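PDB 4B29: dimethylsulfoniopropionate lyase, which probably cleaves dimethylsulfoniopropionate to release dimethyl sulfide, using a zinc-binding cupin fold. Local coordinates for residues Y145-Y156 / V202-P213. Residues are numbered along the deposited sequence; the frame is centred on the assembly and turned at random.
Sequences YGWHEHLPEELY and VLWRGAGLGDDP. With ZN (zinc ion), chain J; PO4 (phosphate ion), chain B; EDO (1,2-ethanediol), chain F.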
ATOM      1  N   TYR A 145      -7.469  -8.031  -8.624  1.00 17.11           N
ATOM      2  CA  TYR A 145      -7.959  -7.763  -7.262  1.00 15.88           C
ATOM      3  C   TYR A 145      -9.368  -7.290  -7.466  1.00 15.76           C
ATOM      4  O   TYR A 145      -9.592  -6.164  -7.968  1.00 16.83           O
ATOM      5  CB  TYR A 145      -7.070  -6.678  -6.634  1.00 14.65           C
ATOM      6  CG  TYR A 145      -7.347  -6.331  -5.189  1.00 14.00           C
ATOM      7  CD1 TYR A 145      -8.188  -7.117  -4.390  1.00 16.55           C
ATOM      8  CD2 TYR A 145      -6.703  -5.235  -4.609  1.00 14.00           C
ATOM      9  CE1 TYR A 145      -8.411  -6.773  -3.044  1.00 15.50           C
ATOM     10  CE2 TYR A 145      -6.900  -4.902  -3.251  1.00 13.44           C
ATOM     11  CZ  TYR A 145      -7.765  -5.680  -2.496  1.00 15.39           C
ATOM     12  OH  TYR A 145      -7.957  -5.344  -1.155  1.00 16.23           O
ATOM     13  N   GLY A 146     -10.338  -8.142  -7.130  1.00 15.13           N
ATOM     14  CA  GLY A 146     -11.743  -7.870  -7.461  1.00 14.90           C
ATOM     15  C   GLY A 146     -12.362  -6.782  -6.598  1.00 14.69           C
ATOM     16  O   GLY A 146     -11.696  -6.242  -5.690  1.00 15.31           O
ATOM     17  N   TRP A 147     -13.614  -6.464  -6.873  1.00 14.33           N
ATOM     18  CA  TRP A 147     -14.328  -5.376  -6.192  1.00 13.15           C
ATOM     19  C   TRP A 147     -14.290  -5.572  -4.662  1.00 13.49           C
ATOM     20  O   TRP A 147     -14.672  -6.634  -4.135  1.00 14.94           O
ATOM     21  CB  TRP A 147     -15.794  -5.319  -6.633  1.00 14.16           C
ATOM     22  CG  TRP A 147     -15.960  -4.930  -8.080  1.00 16.44           C
ATOM     23  CD1 TRP A 147     -16.396  -5.756  -9.099  1.00 20.64           C
ATOM     24  CD2 TRP A 147     -15.733  -3.641  -8.672  1.00 16.26           C
ATOM     25  NE1 TRP A 147     -16.428  -5.046 -10.302  1.00 21.36           N
ATOM     26  CE2 TRP A 147     -16.046  -3.750 -10.063  1.00 19.53           C
ATOM     27  CE3 TRP A 147     -15.343  -2.394  -8.168  1.00 15.25           C
ATOM     28  CZ2 TRP A 147     -15.947  -2.662 -10.945  1.00 17.53           C
ATOM     29  CZ3 TRP A 147     -15.231  -1.316  -9.052  1.00 14.84           C
ATOM     30  CH2 TRP A 147     -15.536  -1.453 -10.433  1.00 15.97           C
ATOM     31  N   HIS A 148     -13.820  -4.535  -3.968  1.00 12.69           N
ATOM     32  CA  HIS A 148     -13.745  -4.596  -2.497  1.00 12.20           C
ATOM     33  C   HIS A 148     -14.045  -3.204  -1.974  1.00 14.01           C
ATOM     34  O   HIS A 148     -14.033  -2.231  -2.730  1.00 12.57           O
ATOM     35  CB  HIS A 148     -12.377  -5.080  -2.030  1.00 12.80           C
ATOM     36  CG  HIS A 148     -11.235  -4.272  -2.545  1.00 13.73           C
ATOM     37  ND1 HIS A 148     -10.781  -4.394  -3.842  1.00 13.86           N
ATOM     38  CD2 HIS A 148     -10.430  -3.358  -1.944  1.00 13.07           C
ATOM     39  CE1 HIS A 148      -9.762  -3.575  -4.031  1.00 14.48           C
ATOM     40  NE2 HIS A 148      -9.522  -2.940  -2.888  1.00 13.94           N
ATOM     41  N   GLU A 149     -14.326  -3.099  -0.668  1.00 12.59           N
ATOM     42  CA  GLU A 149     -14.848  -1.835  -0.185  1.00 11.81           C
ATOM     43  C   GLU A 149     -14.621  -1.737   1.321  1.00 12.27           C
ATOM     44  O   GLU A 149     -14.306  -2.733   1.984  1.00 13.16           O
ATOM     45  CB  GLU A 149     -16.354  -1.728  -0.469  1.00 12.92           C
ATOM     46  CG  GLU A 149     -17.138  -2.854   0.260  1.00 16.41           C
ATOM     47  CD  GLU A 149     -18.567  -2.808  -0.153  1.00 24.04           C
ATOM     48  OE1 GLU A 149     -18.884  -3.329  -1.243  1.00 21.04           O
ATOM     49  OE2 GLU A 149     -19.353  -2.170   0.581  1.00 29.04           O
ATOM     50  N   HIS A 150     -14.785  -0.526   1.836  1.00 11.22           N
ATOM     51  CA  HIS A 150     -14.629  -0.285   3.276  1.00 11.80           C
ATOM     52  C   HIS A 150     -15.165   1.100   3.587  1.00 11.36           C
ATOM     53  O   HIS A 150     -15.139   2.021   2.733  1.00 11.69           O
ATOM     54  CB  HIS A 150     -13.148  -0.369   3.704  1.00 11.37           C
ATOM     55  CG  HIS A 150     -12.211   0.232   2.697  1.00 11.50           C
ATOM     56  ND1 HIS A 150     -12.071   1.588   2.519  1.00 10.20           N
ATOM     57  CD2 HIS A 150     -11.424  -0.358   1.778  1.00 13.47           C
ATOM     58  CE1 HIS A 150     -11.205   1.819   1.536  1.00 10.35           C
ATOM     59  NE2 HIS A 150     -10.798   0.642   1.081  1.00 11.68           N
ATOM     60  N   LEU A 151     -15.567   1.296   4.858  1.00 11.11           N
ATOM     61  CA  LEU A 151     -16.056   2.619   5.240  1.00 10.44           C
ATOM     62  C   LEU A 151     -15.005   3.784   5.124  1.00 10.36           C
ATOM     63  O   LEU A 151     -15.325   4.840   4.639  1.00 10.17           O
ATOM     64  CB  LEU A 151     -16.647   2.544   6.678  1.00 11.22           C
ATOM     65  CG  LEU A 151     -17.129   3.854   7.257  1.00 11.58           C
ATOM     66  CD1 LEU A 151     -18.311   4.471   6.455  1.00 12.38           C
ATOM     67  CD2 LEU A 151     -17.584   3.550   8.726  1.00 12.88           C
ATOM     68  N   PRO A 152     -13.752   3.604   5.624  1.00  9.82           N
ATOM     69  CA  PRO A 152     -12.816   4.735   5.607  1.00  9.58           C
ATOM     70  C   PRO A 152     -12.455   5.147   4.176  1.00  9.35           C
ATOM     71  O   PRO A 152     -12.512   4.312   3.247  1.00 11.29           O
ATOM     72  CB  PRO A 152     -11.546   4.171   6.311  1.00 10.21           C
ATOM     73  CG  PRO A 152     -11.696   2.654   6.322  1.00 10.86           C
ATOM     74  CD  PRO A 152     -13.232   2.464   6.412  1.00 10.26           C
ATOM     75  N   GLU A 153     -12.195   6.421   4.035  1.00  9.44           N
ATOM     76  CA  GLU A 153     -11.640   6.946   2.745  1.00  9.60           C
ATOM     77  C   GLU A 153     -10.200   6.518   2.589  1.00 10.33           C
ATOM     78  O   GLU A 153      -9.488   6.293   3.578  1.00  9.88           O
ATOM     79  CB  GLU A 153     -11.677   8.452   2.781  1.00 10.49           C
ATOM     80  CG  GLU A 153     -13.159   8.998   2.762  1.00 10.57           C
ATOM     81  CD  GLU A 153     -13.197  10.473   2.860  1.00 11.55           C
ATOM     82  OE1 GLU A 153     -12.117  11.117   2.822  1.00 13.06           O
ATOM     83  OE2 GLU A 153     -14.287  11.100   2.933  1.00 12.41           O
ATOM     84  N   GLU A 154      -9.729   6.469   1.342  1.00  9.42           N
ATOM     85  CA  GLU A 154      -8.363   6.014   1.104  1.00 11.16           C
ATOM     86  C   GLU A 154      -7.822   6.818  -0.061  1.00 10.74           C
ATOM     87  O   GLU A 154      -8.575   7.238  -0.938  1.00 10.41           O
ATOM     88  CB  GLU A 154      -8.513   4.536   0.750  1.00 14.14           C
ATOM     89  CG  GLU A 154      -7.565   3.938  -0.084  1.00 16.48           C
ATOM     90  CD  GLU A 154      -7.789   2.450  -0.191  1.00 13.90           C
ATOM     91  OE1 GLU A 154      -8.688   1.988  -0.922  1.00 13.14           O
ATOM     92  OE2 GLU A 154      -7.000   1.709   0.379  1.00 15.50           O
ATOM     93  N   LEU A 155      -6.521   7.065  -0.049  1.00  9.33           N
ATOM     94  CA  LEU A 155      -5.844   7.787  -1.161  1.00  9.58           C
ATOM     95  C   LEU A 155      -4.665   6.908  -1.566  1.00  9.16           C
ATOM     96  O   LEU A 155      -3.675   6.782  -0.824  1.00  9.30           O
ATOM     97  CB  LEU A 155      -5.375   9.170  -0.698  1.00  9.40           C
ATOM     98  CG  LEU A 155      -4.656   9.988  -1.797  1.00 11.02           C
ATOM     99  CD1 LEU A 155      -5.561  10.224  -3.028  1.00 12.67           C
ATOM    100  CD2 LEU A 155      -4.173  11.320  -1.208  1.00 12.49           C
ATOM    101  N   TYR A 156      -4.781   6.270  -2.740  1.00  9.00           N
ATOM    102  CA  TYR A 156      -3.681   5.475  -3.263  1.00  9.45           C
ATOM    103  C   TYR A 156      -2.608   6.368  -3.884  1.00  9.39           C
ATOM    104  O   TYR A 156      -2.904   7.422  -4.448  1.00 10.08           O
ATOM    105  CB  TYR A 156      -4.200   4.590  -4.443  1.00  9.47           C
ATOM    106  CG  TYR A 156      -4.427   3.175  -4.058  1.00  8.79           C
ATOM    107  CD1 TYR A 156      -5.609   2.817  -3.373  1.00  9.64           C
ATOM    108  CD2 TYR A 156      -3.489   2.191  -4.314  1.00  9.19           C
ATOM    109  CE1 TYR A 156      -5.843   1.462  -3.023  1.00 11.24           C
ATOM    110  CE2 TYR A 156      -3.702   0.874  -3.974  1.00  9.12           C
ATOM    111  CZ  TYR A 156      -4.860   0.521  -3.284  1.00 11.42           C
ATOM    112  OH  TYR A 156      -5.070  -0.796  -2.964  1.00 11.98           O
ATOM    113  N   VAL A 202      -0.397   3.932   0.541  1.00  9.18           N
ATOM    114  CA  VAL A 202      -1.807   4.380   0.571  1.00  9.56           C
ATOM    115  C   VAL A 202      -2.084   5.055   1.914  1.00  9.64           C
ATOM    116  O   VAL A 202      -1.628   4.570   2.946  1.00 10.67           O
ATOM    117  CB  VAL A 202      -2.701   3.143   0.443  1.00 10.88           C
ATOM    118  CG1 VAL A 202      -4.198   3.488   0.569  1.00 13.07           C
ATOM    119  CG2 VAL A 202      -2.402   2.439  -0.913  1.00 12.24           C
ATOM    120  N   LEU A 203      -2.797   6.163   1.869  1.00  8.51           N
ATOM    121  CA  LEU A 203      -3.252   6.813   3.120  1.00  9.36           C
ATOM    122  C   LEU A 203      -4.737   6.510   3.359  1.00  9.32           C
ATOM    123  O   LEU A 203      -5.546   6.320   2.398  1.00  9.95           O
ATOM    124  CB  LEU A 203      -3.160   8.332   3.007  1.00  9.02           C
ATOM    125  CG  LEU A 203      -1.805   8.951   2.549  1.00  9.43           C
ATOM    126  CD1 LEU A 203      -1.846  10.446   2.621  1.00 10.07           C
ATOM    127  CD2 LEU A 203      -0.658   8.390   3.449  1.00 11.03           C
ATOM    128  N   TRP A 204      -5.123   6.541   4.654  1.00  8.74           N
ATOM    129  CA  TRP A 204      -6.535   6.288   5.007  1.00  9.17           C
ATOM    130  C   TRP A 204      -6.973   7.335   6.005  1.00  9.49           C
ATOM    131  O   TRP A 204      -6.146   7.811   6.817  1.00 10.39           O
ATOM    132  CB  TRP A 204      -6.679   4.930   5.737  1.00  8.99           C
ATOM    133  CG  TRP A 204      -6.137   3.719   5.047  1.00  9.23           C
ATOM    134  CD1 TRP A 204      -4.795   3.428   4.699  1.00  9.72           C
ATOM    135  CD2 TRP A 204      -6.914   2.672   4.502  1.00 10.97           C
ATOM    136  NE1 TRP A 204      -4.746   2.212   4.070  1.00 10.27           N
ATOM    137  CE2 TRP A 204      -6.026   1.728   3.935  1.00 11.91           C
ATOM    138  CE3 TRP A 204      -8.293   2.410   4.478  1.00 12.24           C
ATOM    139  CZ2 TRP A 204      -6.470   0.541   3.314  1.00 13.49           C
ATOM    140  CZ3 TRP A 204      -8.742   1.192   3.857  1.00 13.09           C
ATOM    141  CH2 TRP A 204      -7.833   0.286   3.315  1.00 13.00           C
ATOM    142  N   ARG A 205      -8.242   7.728   5.918  1.00  8.05           N
ATOM    143  CA  ARG A 205      -8.778   8.658   6.910  1.00  9.08           C
ATOM    144  C   ARG A 205     -10.280   8.489   7.080  1.00 10.20           C
ATOM    145  O   ARG A 205     -10.948   7.786   6.289  1.00 10.47           O
ATOM    146  CB  ARG A 205      -8.479  10.116   6.540  1.00  9.45           C
ATOM    147  CG  ARG A 205      -9.454  10.612   5.436  1.00  8.38           C
ATOM    148  CD  ARG A 205      -8.982  11.983   4.917  1.00 10.49           C
ATOM    149  NE  ARG A 205      -9.985  12.461   3.918  1.00 10.99           N
ATOM    150  CZ  ARG A 205      -9.941  13.652   3.340  1.00 13.60           C
ATOM    151  NH1 ARG A 205      -8.932  14.514   3.567  1.00 13.02           N
ATOM    152  NH2 ARG A 205     -10.929  14.001   2.483  1.00 16.21           N
ATOM    153  N   GLY A 206     -10.802   9.124   8.135  1.00 10.86           N
ATOM    154  CA  GLY A 206     -12.284   9.283   8.196  1.00 11.03           C
ATOM    155  C   GLY A 206     -12.953   8.286   9.125  1.00 13.15           C
ATOM    156  O   GLY A 206     -12.294   7.507   9.841  1.00 12.35           O
ATOM    157  N   ALA A 207     -14.273   8.274   9.083  1.00 12.79           N
ATOM    158  CA  ALA A 207     -15.051   7.250   9.817  1.00 13.44           C
ATOM    159  C   ALA A 207     -14.592   5.862   9.450  1.00 12.85           C
ATOM    160  O   ALA A 207     -14.323   5.537   8.282  1.00 11.74           O
ATOM    161  CB  ALA A 207     -16.567   7.409   9.480  1.00 13.33           C
ATOM    162  N   GLY A 208     -14.485   4.994  10.455  1.00 12.84           N
ATOM    163  CA  GLY A 208     -14.102   3.621  10.148  1.00 12.45           C
ATOM    164  C   GLY A 208     -12.586   3.417   9.983  1.00 13.17           C
ATOM    165  O   GLY A 208     -12.178   2.305   9.635  1.00 12.99           O
ATOM    166  N   LEU A 209     -11.790   4.450  10.235  1.00 13.19           N
ATOM    167  CA  LEU A 209     -10.312   4.296  10.170  1.00 13.36           C
ATOM    168  C   LEU A 209      -9.879   3.065  10.975  1.00 14.96           C
ATOM    169  O   LEU A 209     -10.349   2.879  12.125  1.00 15.06           O
ATOM    170  CB  LEU A 209      -9.612   5.522  10.720  1.00 13.53           C
ATOM    171  CG  LEU A 209      -8.083   5.518  10.675  1.00 15.24           C
ATOM    172  CD1 LEU A 209      -7.723   5.581   9.216  1.00 13.62           C
ATOM    173  CD2 LEU A 209      -7.589   6.790  11.304  1.00 18.69           C
ATOM    174  N   GLY A 210      -9.024   2.237  10.388  1.00 13.72           N
ATOM    175  CA  GLY A 210      -8.610   0.988  11.034  1.00 14.02           C
ATOM    176  C   GLY A 210      -9.381  -0.217  10.554  1.00 14.99           C
ATOM    177  O   GLY A 210      -8.950  -1.357  10.773  1.00 16.26           O
ATOM    178  N   ASP A 211     -10.514   0.003   9.859  1.00 14.99           N
ATOM    179  CA  ASP A 211     -11.188  -1.116   9.179  1.00 15.09           C
ATOM    180  C   ASP A 211     -10.354  -1.658   8.024  1.00 15.81           C
ATOM    181  O   ASP A 211      -9.646  -0.912   7.349  1.00 16.75           O
ATOM    182  CB  ASP A 211     -12.562  -0.711   8.555  1.00 14.10           C
ATOM    183  CG  ASP A 211     -13.643  -0.373   9.615  1.00 18.04           C
ATOM    184  OD1 ASP A 211     -13.411  -0.560  10.852  1.00 17.31           O
ATOM    185  OD2 ASP A 211     -14.735   0.115   9.198  1.00 18.46           O
ATOM    186  N   ASP A 212     -10.490  -2.948   7.779  1.00 16.93           N
ATOM    187  CA  ASP A 212      -9.826  -3.528   6.605  1.00 17.78           C
ATOM    188  C   ASP A 212     -10.842  -3.694   5.488  1.00 17.71           C
ATOM    189  O   ASP A 212     -12.028  -3.723   5.733  1.00 18.29           O
ATOM    190  CB  ASP A 212      -9.184  -4.854   6.950  1.00 19.80           C
ATOM    191  CG  ASP A 212      -7.901  -4.672   7.787  1.00 22.24           C
ATOM    192  OD1 ASP A 212      -7.215  -3.624   7.651  1.00 28.01           O
ATOM    193  OD2 ASP A 212      -7.610  -5.572   8.574  1.00 30.34           O
ATOM    194  N   PRO A 213     -10.354  -3.814   4.247  1.00 18.12           N
ATOM    195  CA  PRO A 213     -11.294  -4.005   3.148  1.00 18.79           C
ATOM    196  C   PRO A 213     -11.993  -5.369   3.251  1.00 19.28           C
ATOM    197  O   PRO A 213     -11.437  -6.325   3.841  1.00 20.12           O
ATOM    198  CB  PRO A 213     -10.398  -3.967   1.891  1.00 18.70           C
ATOM    199  CG  PRO A 213      -9.008  -4.290   2.380  1.00 21.56           C
ATOM    200  CD  PRO A 213      -8.942  -3.761   3.818  1.00 19.90           C
TER
HETATM  201 ZN    ZN J1205      -9.569   0.254  -0.533  1.00 14.85          ZN
HETATM  202  P   PO4 B1197      -7.373  -1.710  -0.543  1.00 13.83           P
HETATM  203  O1  PO4 B1197      -7.045  -3.144  -0.246  1.00 15.83           O
HETATM  204  O2  PO4 B1197      -6.277  -0.843   0.107  1.00 14.16           O
HETATM  205  O3  PO4 B1197      -7.446  -1.420  -2.036  1.00 14.97           O
HETATM  206  O4  PO4 B1197      -8.690  -1.304   0.033  1.00 12.41           O
HETATM  207  C1  EDO F1201      -2.645  -0.670  -0.101  1.00 26.11           C
HETATM  208  O1  EDO F1201      -2.483  -0.906  -1.502  1.00 19.74           O
HETATM  209  C2  EDO F1201      -2.916  -2.009   0.528  1.00 29.13           C
HETATM  210  O2  EDO F1201      -3.277  -1.691   1.857  1.00 26.44           O
HETATM  211  O   HOH W   1     -15.232   7.236   6.020  1.00 12.41           O
HETATM  212  O   HOH W   2     -15.516  -0.805   6.731  1.00 15.18           O
HETATM  213  O   HOH W   3     -13.994  13.752   3.043  1.00 20.79           O
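Trp204 brings the CZ3 edge of its indole over the face of the His150 imidazole, 3.4 Å from His150 CE1, an edge-to-face pair with planes 51° apart. The imidazole is fixed at both nitrogens: NE2 binds zinc at 2.1 Å, while ND1 donates in the ring plane to Pro152 O. Pro213 CB lies at its edge, 3.8 Å from His150 CD2. Glu154, extended beyond CG, gives OE1 to the same zinc and to His183 ND1; its OE2 lies 3.2 Å from Trp204 CZ2, over the indole face. His189 and a phosphate oxygen complete the metal site of this cupin. Tyr145, His148 and Tyr156 hydrogen-bond the phosphate, probably from the crystallisation liquor. Slim, branched Val202 lays CG2 over the Tyr156 ring, a CH-pi contact 3.6 Å from its centroid. The rigid Pro152 ring, without an N-H, packs CG 3.9 Å from Trp204 CE3 and against Gly208 O. Gly208, lacking a side chain, admits Leu151 CD2 to 3.8 Å from its CA. Gly208 and Gly210 take the positive-phi third positions of two overlapping type II turns.

Toward solvent the packing relaxes. Arg205 NE meets Glu153 OE1 in the guanidinium plane at 2.7 Å, a salt bridge suited to the strand pair's partly exposed face; water bridges exposed Leu151 and Ala207 through their carbonyls.

Glu154, Tyr156, Val202 and Trp204 project from one face of antiparallel strands 153-159 and 198-205, where Leu155 and Leu203 form a hydrogen-bonded pair. Strand 180-183 flanks 153-159; 144-149 belongs to the five-stranded sheet. Leu155 and Leu203 meet Phe45 and Phe48 of helix 43-48, and Trp204 NE1 reaches Thr135 on strand 133-139.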